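Local coordinates for protein Exo beta-1,2-glucooligosaccharide sophorohydrolase (non-reducing end) (Parabacteroides distasonis ATCC 8503, PDB 5Z06) that hydrolyses linear beta-1,2-glucan and beta-1,2-glucooligosaccharides of four or more glucose units, releasing sophorose from the non-reducing end, at residues Q407-N410 and K415-Q418; N410-N413 and I419-S422. All coordinates share one frame; numbering follows the deposited sequence.

Overall arrangement
Both interactions tie together the corner between two consecutive helices, 392-408 and 414-428. Their centres lie about 3 Å apart, and Asn-410 belongs to both. Interaction 1 turns the carboxylate of Glu-416 back on the start of the connection, and interaction 2 brings the guanidinium of Arg-420, one helical turn later, to its middle. The two interlock: Arg-420 NH1 is 2.8 Å from Phe-409 O, and Glu-416 OE2 is 3.0 Å from Gln-411 N, both probable hydrogen bonds. The contact centres lie about 31 and 32 Å from the chain's centre, in a helical domain consistent with the (alpha/alpha)6 barrel of GH144 enzymes, remote from the calcium site that includes Glu-12 and Asp-175 in the beta-rich part.

Interaction 1. Residues Q407-N410 and K415-Q418; sequences QYFN and KEKQ
Phe-409, the first residue to leave the helical conformation after helix 392-408, brings its CA to 5.5 Å from the CA of Glu-416 in the first turn of helix 414-428. Both CB atoms point across the gap. Glu-416 has CG beside its backbone N (chi1 -63°) and a chain extended beyond it, which carries the carboxylate to the phenylalanine. There OE1 lies at the ring edge, in its plane, and CD is 3.8 Å from Phe-409 CD1, with the carboxylate and ring planes 87° apart. The other oxygen, OE2, sits 3.5 Å from Phe-409 CB and 3.2 Å from Asn-410 N. Phe-409 centres an inverse gamma turn, in which Asn-410 N makes a weak bond to Tyr-408 O; this tight reversal begins the link between two consecutive helices. The burial of a carboxylate here is probably tolerated because both oxygens are paired: OE1 forms a salt bridge with Arg-344, which also donates to Tyr-408 O, and OE2 accepts a hydrogen bond from Gln-411 N. With an alanine here in place of Glu-416, Arg-344 is likely to lose this anionic partner and Gln-411 N its acceptor, and a gap would probably open beside the phenylalanine edge. Phenylalanine suits its own spot because the ring is buried, with Phe-351 and Val-348 of helix 344-360 close by and Tyr-408 CD2 3.7 Å above one face.

Interaction 2. Residues N410-N413 and I419-S422; sequences NQEN and IRKS
Arg-420 reaches from helix 414-428 to the connection 410-413 that precedes the same helix. From CB, directed toward the connection, the chain runs out through CG and CD, extended at chi2, then bends at chi3 (-55°) into NE; its close contacts with the connection begin only at CZ. CZ comes within 3.4 Å of Gln-411 O, which lies at the edge of the guanidinium, close to its plane. NH1 makes the main bond: it donates to Gln-411 O at 2.7 Å with an N-H...O angle of 159°, approaching from above the carbonyl plane rather than along a lone pair. The same nitrogen is 3.3 Å from Asn-410 C and also donates to Phe-409 O, so it serves two backbone carbonyls. NH2 adds a weak bond to Gln-411 O at 3.3 Å, making the grip on that oxygen lopsided. It also forms a long salt bridge with Glu-412, whose OE1 stands 3.6 Å away. The acid bends at chi2 to bring its carboxylate back to the arginine, but the two flat groups are 65° apart, so they do not pair side by side. Arginine suits this buried position because its flat, several-pronged end can satisfy carbonyls that the irregular backbone leaves outside helical bonding, while exposed Glu-412 probably adds a nearby countercharge. Gln-411 O also accepts a weak bond from Asn-413 N, closing an inverse gamma turn centred on Glu-412. Asn-413 then caps Glu-416 N through OD1, completing a tight interhelical connection with an asparagine N-cap.

Interaction 1. Residues Q407-N410 and K415-Q418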
loop_
_atom_site.group_PDB
_atom_site.type_symbol
_atom_site.label_atom_id
_atom_site.label_comp_id
_atom_site.label_asym_id
_atom_site.label_seq_id
_atom_site.Cartn_x
_atom_site.Cartn_y
_atom_site.Cartn_z
ATOM N N GLN A 407 -18.264 -11.338 -17.901
ATOM C CA GLN A 407 -19.026 -12.546 -17.660
ATOM C C GLN A 407 -19.986 -12.379 -16.517
ATOM O O GLN A 407 -21.019 -13.001 -16.516
ATOM C CB GLN A 407 -18.085 -13.712 -17.387
ATOM C CG GLN A 407 -17.227 -14.036 -18.584
ATOM C CD GLN A 407 -18.085 -14.338 -19.779
ATOM O OE1 GLN A 407 -18.361 -13.460 -20.574
ATOM N NE2 GLN A 407 -18.580 -15.564 -19.848
ATOM N N TYR A 408 -19.621 -11.560 -15.532
ATOM C CA TYR A 408 -20.481 -11.288 -14.404
ATOM C C TYR A 408 -21.723 -10.512 -14.802
ATOM O O TYR A 408 -22.831 -10.898 -14.411
ATOM C CB TYR A 408 -19.747 -10.504 -13.310
ATOM C CG TYR A 408 -20.566 -10.395 -12.040
ATOM C CD1 TYR A 408 -20.756 -11.498 -11.221
ATOM C CD2 TYR A 408 -21.158 -9.213 -11.673
ATOM C CE1 TYR A 408 -21.506 -11.414 -10.057
ATOM C CE2 TYR A 408 -21.900 -9.120 -10.507
ATOM C CZ TYR A 408 -22.070 -10.228 -9.710
ATOM O OH TYR A 408 -22.822 -10.130 -8.558
ATOM N N PHE A 409 -21.530 -9.422 -15.548
ATOM C CA PHE A 409 -22.620 -8.518 -15.900
ATOM C C PHE A 409 -23.290 -9.026 -17.166
ATOM O O PHE A 409 -23.165 -8.447 -18.237
ATOM C CB PHE A 409 -22.122 -7.082 -16.047
ATOM C CG PHE A 409 -21.632 -6.488 -14.761
ATOM C CD1 PHE A 409 -22.539 -6.155 -13.748
ATOM C CD2 PHE A 409 -20.265 -6.251 -14.548
ATOM C CE1 PHE A 409 -22.088 -5.596 -12.562
ATOM C CE2 PHE A 409 -19.816 -5.710 -13.361
ATOM C CZ PHE A 409 -20.726 -5.397 -12.360
ATOM N N ASN A 410 -24.022 -10.119 -16.998
ATOM C CA ASN A 410 -24.581 -10.904 -18.090
ATOM C C ASN A 410 -26.086 -10.692 -18.245
ATOM O O ASN A 410 -26.735 -11.433 -18.963
ATOM C CB ASN A 410 -24.328 -12.381 -17.804
ATOM C CG ASN A 410 -25.137 -12.898 -16.622
ATOM O OD1 ASN A 410 -25.528 -12.147 -15.737
ATOM N ND2 ASN A 410 -25.370 -14.198 -16.602
ATOM N N LYS A 415 -27.873 -1.385 -19.518
ATOM C CA LYS A 415 -26.632 -1.034 -18.837
ATOM C C LYS A 415 -25.599 -2.143 -18.873
ATOM O O LYS A 415 -24.426 -1.887 -19.142
ATOM C CB LYS A 415 -26.896 -0.610 -17.391
ATOM C CG LYS A 415 -27.487 0.776 -17.304
ATOM C CD LYS A 415 -27.617 1.231 -15.856
ATOM C CE LYS A 415 -27.978 2.710 -15.786
ATOM N NZ LYS A 415 -29.333 3.035 -16.283
ATOM N N GLU A 416 -26.025 -3.365 -18.578
ATOM C CA GLU A 416 -25.099 -4.485 -18.602
ATOM C C GLU A 416 -24.698 -4.837 -20.036
ATOM O O GLU A 416 -23.554 -5.173 -20.286
ATOM C CB GLU A 416 -25.658 -5.666 -17.825
ATOM C CG GLU A 416 -25.831 -5.278 -16.362
ATOM C CD GLU A 416 -25.973 -6.435 -15.435
ATOM O OE1 GLU A 416 -26.496 -6.206 -14.328
ATOM O OE2 GLU A 416 -25.592 -7.569 -15.793
ATOM N N LYS A 417 -25.638 -4.715 -20.964
ATOM C CA LYS A 417 -25.336 -4.778 -22.387
ATOM C C LYS A 417 -24.229 -3.780 -22.771
ATOM O O LYS A 417 -23.279 -4.163 -23.460
ATOM C CB LYS A 417 -26.603 -4.526 -23.197
ATOM C CG LYS A 417 -26.437 -4.461 -24.702
ATOM C CD LYS A 417 -26.398 -5.839 -25.352
ATOM C CE LYS A 417 -26.269 -5.739 -26.871
ATOM N NZ LYS A 417 -27.289 -4.845 -27.504
ATOM N N GLN A 418 -24.338 -2.531 -22.308
ATOM C CA GLN A 418 -23.326 -1.502 -22.584
ATOM C C GLN A 418 -21.952 -1.825 -21.945
ATOM O O GLN A 418 -20.902 -1.645 -22.573
ATOM C CB GLN A 418 -23.805 -0.155 -22.104
ATOM C CG GLN A 418 -22.963 0.997 -22.598
ATOM C CD GLN A 418 -23.334 2.313 -21.942
ATOM O OE1 GLN A 418 -24.527 2.622 -21.754
ATOM N NE2 GLN A 418 -22.314 3.109 -21.594
#

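Interaction 2. Residues N410-N413 and I419-S422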
loop_
_atom_site.group_PDB
_atom_site.type_symbol
_atom_site.label_atom_id
_atom_site.label_comp_id
_atom_site.label_asym_id
_atom_site.label_seq_id
_atom_site.Cartn_x
_atom_site.Cartn_y
_atom_site.Cartn_z
ATOM N N ASN A 410 -24.022 -10.119 -16.998
ATOM C CA ASN A 410 -24.581 -10.904 -18.090
ATOM C C ASN A 410 -26.086 -10.692 -18.245
ATOM O O ASN A 410 -26.735 -11.433 -18.963
ATOM C CB ASN A 410 -24.328 -12.381 -17.804
ATOM C CG ASN A 410 -25.137 -12.898 -16.622
ATOM O OD1 ASN A 410 -25.528 -12.147 -15.737
ATOM N ND2 ASN A 410 -25.370 -14.198 -16.602
ATOM N N GLN A 411 -26.641 -9.703 -17.565
ATOM C CA GLN A 411 -28.081 -9.500 -17.613
ATOM C C GLN A 411 -28.453 -8.810 -18.920
ATOM O O GLN A 411 -27.672 -8.017 -19.461
ATOM C CB GLN A 411 -28.550 -8.629 -16.456
ATOM C CG GLN A 411 -28.213 -9.169 -15.089
ATOM C CD GLN A 411 -29.424 -9.607 -14.363
ATOM O OE1 GLN A 411 -30.147 -10.493 -14.820
ATOM N NE2 GLN A 411 -29.679 -8.979 -13.227
ATOM N N GLU A 412 -29.671 -9.093 -19.381
ATOM C CA GLU A 412 -30.206 -8.520 -20.584
ATOM C C GLU A 412 -30.934 -7.253 -20.217
ATOM O O GLU A 412 -32.173 -7.213 -20.162
ATOM C CB GLU A 412 -31.138 -9.516 -21.288
ATOM C CG GLU A 412 -30.460 -10.751 -21.831
ATOM C CD GLU A 412 -29.334 -10.450 -22.820
ATOM O OE1 GLU A 412 -29.226 -9.316 -23.352
ATOM O OE2 GLU A 412 -28.528 -11.369 -23.069
ATOM N N ASN A 413 -30.146 -6.224 -19.923
ATOM C CA ASN A 413 -30.658 -4.866 -19.754
ATOM C C ASN A 413 -29.691 -3.922 -20.435
ATOM O O ASN A 413 -28.604 -4.340 -20.832
ATOM C CB ASN A 413 -30.877 -4.521 -18.285
ATOM C CG ASN A 413 -29.610 -4.590 -17.472
ATOM O OD1 ASN A 413 -28.639 -3.923 -17.783
ATOM N ND2 ASN A 413 -29.633 -5.375 -16.404
ATOM N N ILE A 419 -21.976 -2.280 -20.695
ATOM C CA ILE A 419 -20.758 -2.772 -20.026
ATOM C C ILE A 419 -20.099 -3.842 -20.904
ATOM O O ILE A 419 -18.919 -3.736 -21.215
ATOM C CB ILE A 419 -21.058 -3.313 -18.597
ATOM C CG1 ILE A 419 -21.382 -2.126 -17.666
ATOM C CG2 ILE A 419 -19.880 -4.132 -18.052
ATOM C CD1 ILE A 419 -22.055 -2.489 -16.361
ATOM N N ARG A 420 -20.879 -4.845 -21.297
ATOM C CA ARG A 420 -20.391 -5.953 -22.099
ATOM C C ARG A 420 -19.858 -5.495 -23.451
ATOM O O ARG A 420 -18.724 -5.845 -23.793
ATOM C CB ARG A 420 -21.459 -7.017 -22.288
ATOM C CG ARG A 420 -21.761 -7.820 -21.034
ATOM C CD ARG A 420 -22.587 -9.048 -21.380
ATOM N NE ARG A 420 -23.820 -8.721 -22.099
ATOM C CZ ARG A 420 -24.974 -8.367 -21.521
ATOM N NH1 ARG A 420 -25.098 -8.273 -20.188
ATOM N NH2 ARG A 420 -26.019 -8.088 -22.281
ATOM N N LYS A 421 -20.660 -4.697 -24.174
ATOM C CA LYS A 421 -20.278 -4.091 -25.449
ATOM C C LYS A 421 -18.910 -3.421 -25.352
ATOM O O LYS A 421 -18.014 -3.642 -26.171
ATOM C CB LYS A 421 -21.299 -3.031 -25.902
ATOM C CG LYS A 421 -22.404 -3.512 -26.856
ATOM C CD LYS A 421 -23.086 -2.370 -27.654
ATOM C CE LYS A 421 -24.571 -2.122 -27.311
ATOM N NZ LYS A 421 -24.848 -1.290 -26.081
ATOM N N SER A 422 -18.783 -2.572 -24.346
ATOM C CA SER A 422 -17.607 -1.768 -24.163
ATOM C C SER A 422 -16.378 -2.627 -23.896
ATOM O O SER A 422 -15.347 -2.473 -24.538
ATOM C CB SER A 422 -17.838 -0.811 -23.015
ATOM O OG SER A 422 -16.663 -0.098 -22.742
#